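Long-range contacts in xylosidase (Xanthomonas axonopodis pv. citri, PDB 6XN2), which probably hydrolyses beta-linked xylo-oligosaccharides to release xylose, as a glycoside hydrolase of family 43: residues A[36-41]-A[351-356]; A[165-170]-A[191-196]; A[216-221]-A[233-238]; A[317-322]-A[337-342]. All blocks are in the same frame, centred on the assembly; numbering follows the deposited sequence.

Contact 1: A[36-41]-A[351-356]; sequences TAISAP and ATIYPY
I38 N donates to P355 O and so joins the two ends of a family 43 five-bladed beta-propeller: the loop that follows helix 29-36 lies against the tail that follows strand 336-342. The bond from I38 N to P355 O is 2.9 Å long and nearly straight, 169° at the hydrogen, although the nitrogen stands above the carbonyl plane and not on a lone pair. A water takes the N-H of S39 and donates to the same oxygen, 2.7 Å from P355 O, so this carbonyl has two donors; A37 CA adds a CA-H...O contact. The tight part of the contact faces inward. P355 and Y356 are buried here, and A37 CB packs 3.8 Å from Y356 CD1. P355 CB lies above the rim of one face of the Y356 ring, while Y356 OH is hydrogen-bonded to D324 OD2 and V303 N, which hold the far end of the ring. The outer side is looser, with I38 and T36 exposed. I38 has CG1 set between its backbone N and carbonyl carbon (chi1 78°), which leaves CG2 to pack against Y354 O at 3.5 Å. Its CD1 meets I353 CG2 at 3.8 Å, the two side chains crossing at about a right angle. At the solvent edge, on the last residue of helix 29-36, T36 OG1 donates to Y356 O over 2.6 Å, tilted 21° from the carbonyl plane.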
# COMPACT_ATOMS: atom_id res chain seq x y z
N THR A 36 -10.50 -3.25 -22.71
CA THR A 36 -10.76 -1.85 -22.40
C THR A 36 -9.95 -1.33 -21.21
O THR A 36 -10.14 -0.19 -20.78
CB THR A 36 -12.27 -1.60 -22.13
OG1 THR A 36 -12.67 -2.25 -20.92
CG2 THR A 36 -13.12 -2.13 -23.29
N ALA A 37 -9.04 -2.14 -20.68
CA ALA A 37 -8.14 -1.70 -19.62
C ALA A 37 -7.44 -0.39 -19.99
O ALA A 37 -6.96 -0.22 -21.11
CB ALA A 37 -7.11 -2.78 -19.30
N ILE A 38 -7.42 0.55 -19.06
CA ILE A 38 -6.78 1.82 -19.29
C ILE A 38 -5.29 1.80 -19.07
O ILE A 38 -4.63 2.73 -19.36
CB ILE A 38 -7.40 2.93 -18.46
CG1 ILE A 38 -6.92 2.86 -17.04
CG2 ILE A 38 -8.88 2.84 -18.51
CD1 ILE A 38 -7.49 3.94 -16.18
N SER A 39 -4.79 0.73 -18.52
CA SER A 39 -3.39 0.60 -18.32
C SER A 39 -2.93 -0.75 -18.70
O SER A 39 -3.61 -1.70 -18.55
CB SER A 39 -2.98 0.81 -16.88
OG SER A 39 -3.51 1.94 -16.30
N ALA A 40 -1.74 -0.81 -19.23
CA ALA A 40 -1.11 -2.05 -19.51
C ALA A 40 -0.16 -2.34 -18.38
O ALA A 40 0.30 -1.46 -17.73
CB ALA A 40 -0.35 -1.95 -20.80
N PRO A 41 0.13 -3.59 -18.14
CA PRO A 41 1.08 -3.97 -17.13
C PRO A 41 2.42 -3.28 -17.36
O PRO A 41 2.94 -3.34 -18.44
CB PRO A 41 1.24 -5.44 -17.35
CG PRO A 41 0.07 -5.86 -18.12
CD PRO A 41 -0.35 -4.72 -18.91
N ALA A 351 -11.21 12.51 -8.64
CA ALA A 351 -12.16 11.78 -9.42
C ALA A 351 -11.88 10.31 -9.49
O ALA A 351 -10.78 9.89 -9.53
CB ALA A 351 -12.19 12.36 -10.81
N THR A 352 -12.93 9.52 -9.50
CA THR A 352 -12.78 8.11 -9.57
C THR A 352 -12.10 7.65 -10.84
O THR A 352 -12.41 8.07 -11.92
CB THR A 352 -14.13 7.41 -9.43
OG1 THR A 352 -14.80 7.88 -8.28
CG2 THR A 352 -13.98 5.99 -9.29
N ILE A 353 -11.16 6.75 -10.70
CA ILE A 353 -10.49 6.17 -11.83
C ILE A 353 -11.14 4.82 -12.10
O ILE A 353 -11.29 4.06 -11.23
CB ILE A 353 -9.00 6.00 -11.56
CG1 ILE A 353 -8.39 7.35 -11.23
CG2 ILE A 353 -8.31 5.38 -12.73
CD1 ILE A 353 -6.91 7.34 -11.06
N TYR A 354 -11.54 4.58 -13.34
CA TYR A 354 -12.17 3.34 -13.73
C TYR A 354 -11.15 2.61 -14.57
O TYR A 354 -10.90 3.00 -15.65
CB TYR A 354 -13.47 3.64 -14.48
CG TYR A 354 -14.53 4.23 -13.60
CD1 TYR A 354 -14.61 5.56 -13.40
CD2 TYR A 354 -15.42 3.45 -12.93
CE1 TYR A 354 -15.55 6.10 -12.57
CE2 TYR A 354 -16.37 3.98 -12.11
CZ TYR A 354 -16.42 5.32 -11.94
OH TYR A 354 -17.34 5.88 -11.14
N PRO A 355 -10.60 1.53 -14.04
CA PRO A 355 -9.46 0.84 -14.64
C PRO A 355 -9.76 0.12 -15.95
O PRO A 355 -8.82 -0.26 -16.65
CB PRO A 355 -9.05 -0.16 -13.56
CG PRO A 355 -10.27 -0.37 -12.73
CD PRO A 355 -11.00 0.95 -12.75
N TYR A 356 -11.04 -0.08 -16.28
CA TYR A 356 -11.40 -0.72 -17.55
C TYR A 356 -12.40 0.16 -18.29
O TYR A 356 -13.08 -0.31 -19.20
CB TYR A 356 -11.96 -2.13 -17.30
CG TYR A 356 -11.09 -2.86 -16.30
CD1 TYR A 356 -9.84 -3.33 -16.67
CD2 TYR A 356 -11.50 -3.01 -14.98
CE1 TYR A 356 -9.02 -3.96 -15.75
CE2 TYR A 356 -10.68 -3.63 -14.06
CZ TYR A 356 -9.45 -4.11 -14.45
OH TYR A 356 -8.63 -4.73 -13.53
O HOH W 1 -6.23 -1.04 -16.23

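Contact 2: A[165-170]-A[191-196]. With XYP (beta-D-xylopyranose), chain E.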
# COMPACT_ATOMS: atom_id res chain seq x y z
N GLY A 165 7.05 -2.35 17.99
CA GLY A 165 5.84 -1.60 17.99
C GLY A 165 5.03 -1.83 16.74
O GLY A 165 3.99 -1.29 16.59
N THR A 166 5.57 -2.64 15.84
CA THR A 166 4.88 -2.95 14.64
C THR A 166 4.30 -4.32 14.72
O THR A 166 4.69 -5.14 15.46
CB THR A 166 5.70 -2.80 13.37
OG1 THR A 166 6.69 -3.80 13.32
CG2 THR A 166 6.31 -1.46 13.32
N TYR A 167 3.26 -4.45 13.95
CA TYR A 167 2.44 -5.62 13.80
C TYR A 167 1.59 -5.47 12.54
O TYR A 167 1.77 -4.47 11.85
CB TYR A 167 1.57 -5.79 15.02
CG TYR A 167 0.81 -4.58 15.42
CD1 TYR A 167 1.36 -3.66 16.25
CD2 TYR A 167 -0.46 -4.39 15.03
CE1 TYR A 167 0.68 -2.57 16.63
CE2 TYR A 167 -1.15 -3.31 15.42
CZ TYR A 167 -0.56 -2.38 16.23
OH TYR A 167 -1.21 -1.29 16.63
N SER A 168 0.87 -6.55 12.10
CA SER A 168 0.04 -6.50 10.91
C SER A 168 0.92 -6.21 9.68
O SER A 168 2.12 -6.51 9.67
CB SER A 168 -1.08 -5.46 11.07
OG SER A 168 -2.10 -5.63 10.11
N ILE A 169 0.33 -5.67 8.63
CA ILE A 169 1.02 -5.51 7.36
C ILE A 169 0.94 -4.16 6.67
O ILE A 169 0.59 -3.20 7.27
CB ILE A 169 0.40 -6.51 6.37
CG1 ILE A 169 -1.10 -6.32 6.29
CG2 ILE A 169 0.59 -7.92 6.78
CD1 ILE A 169 -1.76 -7.14 5.22
N ASP A 170 1.38 -4.13 5.41
CA ASP A 170 1.17 -3.00 4.51
C ASP A 170 1.72 -1.65 4.99
O ASP A 170 0.97 -0.67 5.09
CB ASP A 170 -0.33 -2.87 4.23
CG ASP A 170 -0.85 -4.02 3.39
OD1 ASP A 170 -0.04 -4.93 3.08
OD2 ASP A 170 -2.05 -4.02 3.04
N GLY A 191 -4.40 -9.98 7.32
CA GLY A 191 -3.38 -9.08 7.76
C GLY A 191 -3.19 -9.02 9.24
O GLY A 191 -2.32 -8.25 9.58
N GLN A 192 -4.24 -9.45 10.02
CA GLN A 192 -4.19 -9.64 11.48
C GLN A 192 -4.40 -8.40 12.36
O GLN A 192 -4.35 -8.52 13.59
CB GLN A 192 -2.86 -10.30 11.89
CG GLN A 192 -2.58 -11.63 11.20
CD GLN A 192 -1.23 -12.24 11.57
OE1 GLN A 192 -0.35 -11.58 12.11
NE2 GLN A 192 -1.07 -13.53 11.28
N LEU A 193 -4.65 -7.24 11.77
CA LEU A 193 -4.83 -6.02 12.57
C LEU A 193 -5.98 -6.14 13.59
O LEU A 193 -5.97 -5.48 14.63
CB LEU A 193 -5.08 -4.81 11.65
CG LEU A 193 -5.39 -3.45 12.28
CD1 LEU A 193 -4.21 -2.92 13.10
CD2 LEU A 193 -5.79 -2.44 11.22
N GLN A 194 -6.94 -7.00 13.28
CA GLN A 194 -8.11 -7.19 14.14
C GLN A 194 -7.76 -7.82 15.48
O GLN A 194 -8.54 -7.75 16.42
CB GLN A 194 -9.16 -8.04 13.42
CG GLN A 194 -8.77 -9.50 13.22
CD GLN A 194 -7.96 -9.74 11.96
OE1 GLN A 194 -7.41 -8.81 11.36
NE2 GLN A 194 -7.87 -11.00 11.56
N HIS A 195 -6.58 -8.44 15.56
CA HIS A 195 -6.12 -9.05 16.81
C HIS A 195 -5.40 -8.08 17.74
O HIS A 195 -4.84 -8.51 18.76
CB HIS A 195 -5.21 -10.23 16.51
CG HIS A 195 -5.94 -11.42 15.98
ND1 HIS A 195 -5.78 -11.89 14.69
CD2 HIS A 195 -6.86 -12.23 16.56
CE1 HIS A 195 -6.56 -12.94 14.51
NE2 HIS A 195 -7.23 -13.17 15.62
N TYR A 196 -5.39 -6.82 17.42
CA TYR A 196 -4.70 -5.84 18.22
C TYR A 196 -5.56 -4.68 18.68
O TYR A 196 -6.39 -4.26 17.98
CB TYR A 196 -3.53 -5.27 17.44
CG TYR A 196 -2.51 -6.27 17.03
CD1 TYR A 196 -2.67 -7.04 15.93
CD2 TYR A 196 -1.36 -6.41 17.75
CE1 TYR A 196 -1.73 -7.96 15.57
CE2 TYR A 196 -0.43 -7.30 17.40
CZ TYR A 196 -0.61 -8.08 16.32
OH TYR A 196 0.34 -8.96 16.00
O1 XYP E . -3.91 -9.02 1.39
C1 XYP E . -2.98 -8.59 0.43
C2 XYP E . -1.95 -7.71 1.13
C3 XYP E . -0.71 -7.53 0.33
C4 XYP E . -0.21 -8.86 -0.20
C5 XYP E . -1.31 -9.53 -0.96
O2 XYP E . -2.45 -6.42 1.42
O3 XYP E . 0.17 -6.99 1.26
O4 XYP E . 0.85 -8.67 -1.07
O5 XYP E . -2.43 -9.74 -0.14
O HOH W 2 0.56 -9.45 13.34
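Y167 and Y196 lie in an offset stack, ring centroids 4.1 Å apart and planes turned by 19°, with the two side chains running past each other in opposite directions. With chi1 at 50°, Y167 CG is set between the backbone N and the carbonyl carbon. Y167 CB then lies over the Y196 ring as well, 3.4 Å from Y196 CZ in a CH-pi contact, while Y167 CD2 sits above the centre of that ring. L193 CD1 fills in at the edge of the Y167 ring, 3.9 Å from Y167 CE2, and Y167 OH is hydrogen-bonded to N199 OD1. S168 OG swings opposite its own backbone N (chi1 -165°) and donates to G191 O over 2.7 Å, from well above the carbonyl plane; the same hydroxyl also bonds G187 N. A water accepts from S168 N and Y196 OH and donates to Q192 OE1, whose amide is also held by F142 N and G140 O. I169 turns its tip to the bare backbone of G191, CD1 to CA 3.6 Å, and the same CD1 borders the xylose unit. Next along the chain, D170 takes one sugar hydroxyl on each carboxylate oxygen: xylose O3 at 2.8 Å from OD1 and O2 at 2.9 Å from OD2. D50, E257 and A119 N also hydrogen-bond this sugar, in the xylose-binding pocket of the family 43 beta-propeller.

Contact 3: A[216-221]-A[233-238]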
# COMPACT_ATOMS: atom_id res chain seq x y z
N GLY A 216 -9.11 1.25 12.20
CA GLY A 216 -8.39 2.09 11.27
C GLY A 216 -6.94 1.66 11.18
O GLY A 216 -6.48 0.84 11.98
N PRO A 217 -6.20 2.22 10.22
CA PRO A 217 -4.76 1.92 10.15
C PRO A 217 -4.03 2.50 11.36
O PRO A 217 -4.61 3.30 12.10
CB PRO A 217 -4.32 2.60 8.85
CG PRO A 217 -5.30 3.73 8.67
CD PRO A 217 -6.61 3.23 9.22
N ARG A 218 -2.78 2.16 11.54
CA ARG A 218 -2.00 2.70 12.60
C ARG A 218 -1.03 3.74 12.06
O ARG A 218 -0.67 3.68 10.92
CB ARG A 218 -1.23 1.59 13.24
CG ARG A 218 -2.08 0.43 13.65
CD ARG A 218 -3.14 0.83 14.64
NE ARG A 218 -2.58 1.30 15.89
CZ ARG A 218 -3.28 1.48 16.99
NH1 ARG A 218 -4.55 1.24 16.99
NH2 ARG A 218 -2.71 1.90 18.08
N VAL A 219 -0.64 4.70 12.87
CA VAL A 219 0.30 5.70 12.45
C VAL A 219 1.30 5.97 13.55
O VAL A 219 0.96 6.01 14.67
CB VAL A 219 -0.37 6.99 12.00
CG1 VAL A 219 -1.18 7.60 13.11
CG2 VAL A 219 0.62 7.98 11.44
N ALA A 220 2.56 6.10 13.20
CA ALA A 220 3.58 6.42 14.16
C ALA A 220 4.70 7.18 13.51
O ALA A 220 5.20 6.80 12.51
CB ALA A 220 4.12 5.17 14.78
N ARG A 221 5.09 8.28 14.13
CA ARG A 221 6.21 9.03 13.61
C ARG A 221 7.45 8.18 13.75
O ARG A 221 7.65 7.49 14.70
CB ARG A 221 6.39 10.37 14.34
CG ARG A 221 7.48 11.23 13.74
CD ARG A 221 7.66 12.56 14.40
NE ARG A 221 8.23 12.46 15.73
CZ ARG A 221 9.53 12.36 15.99
NH1 ARG A 221 10.42 12.30 15.01
NH2 ARG A 221 9.94 12.28 17.24
N SER A 233 2.41 3.50 18.07
CA SER A 233 1.49 3.87 17.04
C SER A 233 0.14 4.23 17.60
O SER A 233 -0.25 3.76 18.61
CB SER A 233 1.35 2.77 16.01
OG SER A 233 0.35 1.89 16.35
N ARG A 234 -0.58 5.05 16.88
CA ARG A 234 -1.91 5.44 17.28
C ARG A 234 -2.88 5.00 16.24
O ARG A 234 -2.52 4.77 15.13
CB ARG A 234 -1.99 6.93 17.42
CG ARG A 234 -0.86 7.61 18.12
CD ARG A 234 -1.13 9.07 18.28
NE ARG A 234 0.06 9.86 18.53
CZ ARG A 234 0.15 11.17 18.38
NH1 ARG A 234 -0.89 11.87 17.98
NH2 ARG A 234 1.28 11.79 18.62
N GLU A 235 -4.14 4.91 16.59
CA GLU A 235 -5.11 4.53 15.59
C GLU A 235 -5.45 5.73 14.78
O GLU A 235 -5.54 6.80 15.29
CB GLU A 235 -6.38 3.98 16.20
CG GLU A 235 -7.30 3.37 15.16
CD GLU A 235 -8.46 2.64 15.72
OE1 GLU A 235 -8.96 3.05 16.76
OE2 GLU A 235 -8.89 1.68 15.12
N VAL A 236 -5.57 5.54 13.48
CA VAL A 236 -6.02 6.59 12.57
C VAL A 236 -7.53 6.47 12.40
O VAL A 236 -8.02 5.41 12.00
CB VAL A 236 -5.36 6.48 11.18
CG1 VAL A 236 -5.90 7.58 10.28
CG2 VAL A 236 -3.84 6.54 11.29
N VAL A 237 -8.25 7.54 12.70
CA VAL A 237 -9.71 7.52 12.65
C VAL A 237 -10.23 8.07 11.33
O VAL A 237 -9.80 9.13 10.88
CB VAL A 237 -10.33 8.33 13.81
CG1 VAL A 237 -11.85 8.39 13.67
CG2 VAL A 237 -9.92 7.73 15.15
N ILE A 238 -11.16 7.35 10.71
CA ILE A 238 -11.81 7.83 9.50
C ILE A 238 -13.28 8.15 9.78
O ILE A 238 -14.03 7.31 10.26
CB ILE A 238 -11.74 6.80 8.35
CG1 ILE A 238 -10.30 6.33 8.14
CG2 ILE A 238 -12.29 7.40 7.08
CD1 ILE A 238 -10.18 5.20 7.11
O HOH W 3 -6.48 0.09 14.80
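R218 folds back over the strand beside it and grips S233 with two nitrogens. Its CB passes S233 OG at 3.5 Å, and CG stays near the same oxygen. Bends at chi2 and chi3, both near -60°, turn CD toward R234 O and lay the guanidinium flat over the backbone. NE donates to S233 OG at 3.0 Å, in the guanidinium plane and almost straight; that hydroxyl is also hydrogen-bonded to N199 OD1. CZ lies over the peptide between R234 and E235, one face of the guanidinium turned to it, with E235 N over the centre of that face. R218 NH1 touches E235 CB at 3.4 Å and gives a hydrogen to a water. R218 NH2 reaches back to S233 O at 3.1 Å, bent and from above that carbonyl's plane. The guanidinium thus lies across two neighbouring antiparallel strands, 218-221 and 234-239, in one blade of the beta-propeller: V219 and R234 form a hydrogen-bonded pair, R218 and E235 a non-hydrogen-bonded one. E235 extends along the same face as R218, and its OE2 accepts G216 N at 3.0 Å on the anti side of the carboxylate. The water at R218 NH1 donates to this OE2 and to G216 O, joining the two charged groups, whose own nearest charged atoms do not touch. On the other face V219 CG1 presses against V236 CG2, tight at 3.4 Å. P217 and V236 cross at about a right angle, CG of P217 3.7 Å from CB of V236, and V236 also packs on L270 of strand 267-273.

Contact 4: A[317-322]-A[337-342]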
# COMPACT_ATOMS: atom_id res chain seq x y z
N GLN A 317 2.83 15.56 -13.32
CA GLN A 317 1.66 14.68 -13.21
C GLN A 317 1.61 13.87 -11.92
O GLN A 317 2.60 13.26 -11.53
CB GLN A 317 1.64 13.73 -14.41
CG GLN A 317 0.44 12.81 -14.46
CD GLN A 317 -0.84 13.57 -14.65
OE1 GLN A 317 -0.99 14.33 -15.62
NE2 GLN A 317 -1.79 13.39 -13.74
N TRP A 318 0.44 13.85 -11.27
CA TRP A 318 0.18 12.86 -10.22
C TRP A 318 -0.22 11.56 -10.88
O TRP A 318 -0.96 11.55 -11.87
CB TRP A 318 -0.94 13.30 -9.28
CG TRP A 318 -0.58 14.34 -8.28
CD1 TRP A 318 -0.79 15.68 -8.38
CD2 TRP A 318 0.00 14.12 -6.99
NE1 TRP A 318 -0.35 16.31 -7.25
CE2 TRP A 318 0.14 15.38 -6.37
CE3 TRP A 318 0.43 12.98 -6.29
CZ2 TRP A 318 0.69 15.54 -5.10
CZ3 TRP A 318 0.99 13.14 -5.03
CH2 TRP A 318 1.10 14.41 -4.45
N TYR A 319 0.18 10.46 -10.29
CA TYR A 319 -0.22 9.19 -10.81
C TYR A 319 -0.77 8.29 -9.75
O TYR A 319 -0.39 8.38 -8.63
CB TYR A 319 0.96 8.46 -11.40
CG TYR A 319 1.59 9.09 -12.58
CD1 TYR A 319 1.15 8.84 -13.84
CD2 TYR A 319 2.65 9.91 -12.42
CE1 TYR A 319 1.74 9.40 -14.92
CE2 TYR A 319 3.26 10.50 -13.50
CZ TYR A 319 2.79 10.25 -14.74
OH TYR A 319 3.40 10.82 -15.78
N LEU A 320 -1.72 7.47 -10.15
CA LEU A 320 -2.18 6.35 -9.35
C LEU A 320 -1.45 5.10 -9.82
O LEU A 320 -1.48 4.76 -11.01
CB LEU A 320 -3.70 6.15 -9.48
CG LEU A 320 -4.22 4.89 -8.78
CD1 LEU A 320 -4.13 5.08 -7.28
CD2 LEU A 320 -5.64 4.50 -9.18
N PHE A 321 -0.75 4.44 -8.91
CA PHE A 321 -0.17 3.14 -9.20
C PHE A 321 -1.03 2.08 -8.55
O PHE A 321 -1.41 2.22 -7.40
CB PHE A 321 1.27 3.05 -8.69
CG PHE A 321 2.23 3.92 -9.44
CD1 PHE A 321 2.27 5.28 -9.20
CD2 PHE A 321 3.08 3.38 -10.39
CE1 PHE A 321 3.16 6.10 -9.90
CE2 PHE A 321 3.97 4.19 -11.08
CZ PHE A 321 4.00 5.55 -10.83
N TYR A 322 -1.37 1.04 -9.30
CA TYR A 322 -2.27 0.03 -8.76
C TYR A 322 -1.91 -1.30 -9.39
O TYR A 322 -0.89 -1.40 -10.07
CB TYR A 322 -3.73 0.40 -9.03
CG TYR A 322 -4.10 0.53 -10.49
CD1 TYR A 322 -3.71 1.63 -11.24
CD2 TYR A 322 -4.88 -0.45 -11.12
CE1 TYR A 322 -4.05 1.74 -12.58
CE2 TYR A 322 -5.22 -0.35 -12.46
CZ TYR A 322 -4.81 0.76 -13.19
OH TYR A 322 -5.15 0.87 -14.52
N ILE A 337 1.50 -4.80 -11.77
CA ILE A 337 1.23 -3.41 -11.42
C ILE A 337 1.00 -2.55 -12.65
O ILE A 337 1.44 -2.87 -13.76
CB ILE A 337 2.36 -2.81 -10.56
CG1 ILE A 337 3.65 -2.64 -11.38
CG2 ILE A 337 2.55 -3.64 -9.28
CD1 ILE A 337 4.64 -1.67 -10.76
N LYS A 338 0.28 -1.46 -12.44
CA LYS A 338 -0.14 -0.56 -13.51
C LYS A 338 -0.07 0.88 -13.01
O LYS A 338 0.03 1.12 -11.81
CB LYS A 338 -1.57 -0.89 -13.94
CG LYS A 338 -1.76 -2.28 -14.50
CD LYS A 338 -3.22 -2.51 -14.88
CE LYS A 338 -3.36 -3.60 -15.94
NZ LYS A 338 -4.78 -3.73 -16.39
N MET A 339 -0.15 1.83 -13.90
CA MET A 339 -0.22 3.24 -13.52
C MET A 339 -1.20 3.98 -14.38
O MET A 339 -1.45 3.59 -15.46
CB MET A 339 1.13 3.92 -13.58
CG MET A 339 1.67 4.12 -14.95
SD MET A 339 3.40 4.59 -14.95
CE MET A 339 3.29 6.14 -14.16
N ALA A 340 -1.74 5.07 -13.86
CA ALA A 340 -2.68 5.93 -14.53
C ALA A 340 -2.62 7.36 -14.02
O ALA A 340 -2.39 7.59 -12.89
CB ALA A 340 -4.07 5.39 -14.38
N PRO A 341 -2.85 8.34 -14.93
CA PRO A 341 -2.81 9.73 -14.48
C PRO A 341 -3.93 10.07 -13.51
O PRO A 341 -5.05 9.73 -13.77
CB PRO A 341 -2.97 10.50 -15.75
CG PRO A 341 -3.58 9.55 -16.71
CD PRO A 341 -3.09 8.22 -16.36
N LEU A 342 -3.62 10.74 -12.44
CA LEU A 342 -4.58 11.11 -11.44
C LEU A 342 -4.68 12.60 -11.32
O LEU A 342 -3.73 13.30 -11.41
CB LEU A 342 -4.22 10.50 -10.09
CG LEU A 342 -4.99 10.82 -8.83
CD1 LEU A 342 -4.94 9.68 -7.88
CD2 LEU A 342 -4.43 12.03 -8.16
O HOH W 4 -1.79 15.55 -11.58
O HOH W 1 -6.23 -1.04 -16.23
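W318 O is gripped by two donors, L342 N from the facing strand at 2.8 Å and Q317 NE2 from its own. The amide of Q317 comes in the carbonyl plane, on a lone pair, whereas L342 N stands 40° above that plane. Further along, L320 with A340 and Y322 with K338 form hydrogen-bonded pairs, K338 N lying 2.6 Å from Y322 O. Between these pairs, M339 has CG placed between its backbone N and carbonyl carbon (chi1 70°) and lies beside F321, pointing the same way. Its CB sits over one face of the F321 ring. A bend at chi3 carries CE over the Y319 ring, 3.7 Å from the centroid, in a CH-pi contact, while SD makes oblique Met-aromatic contacts with the Y319 and F321 rings; Q317 CG covers the opposite face of Y319. On the other side of the sheet K338 lays CB over the Y322 face, 3.9 Å from the centroid. K338 NZ runs on to a salt bridge with D324 and shares a water with Y322 OH, which is also hydrogen-bonded to S39 OG. Together the two strands make a beta hairpin, 317-324 with 336-342, whose second arm is an outermost strand of this blade of the propeller.

Contact 1 opens at the end of the N-terminal helix and closes only at 351-356, so its loop spans nearly the whole propeller and the other three contacts lie within it. Those follow one another in series without crossing. Contact 2 ties the loop that carries part of the xylose pocket to the segment after strand 181-185; contact 3 then pairs the next two strands of the same sheet, and contact 4 makes the late hairpin. Contacts 2 and 3 touch, L193 packing on R218. Across the chain's centre, contacts 1 and 4 form a second pair, their centres about 9 Å apart, where I353 meets L320 and S39 bonds M339 O.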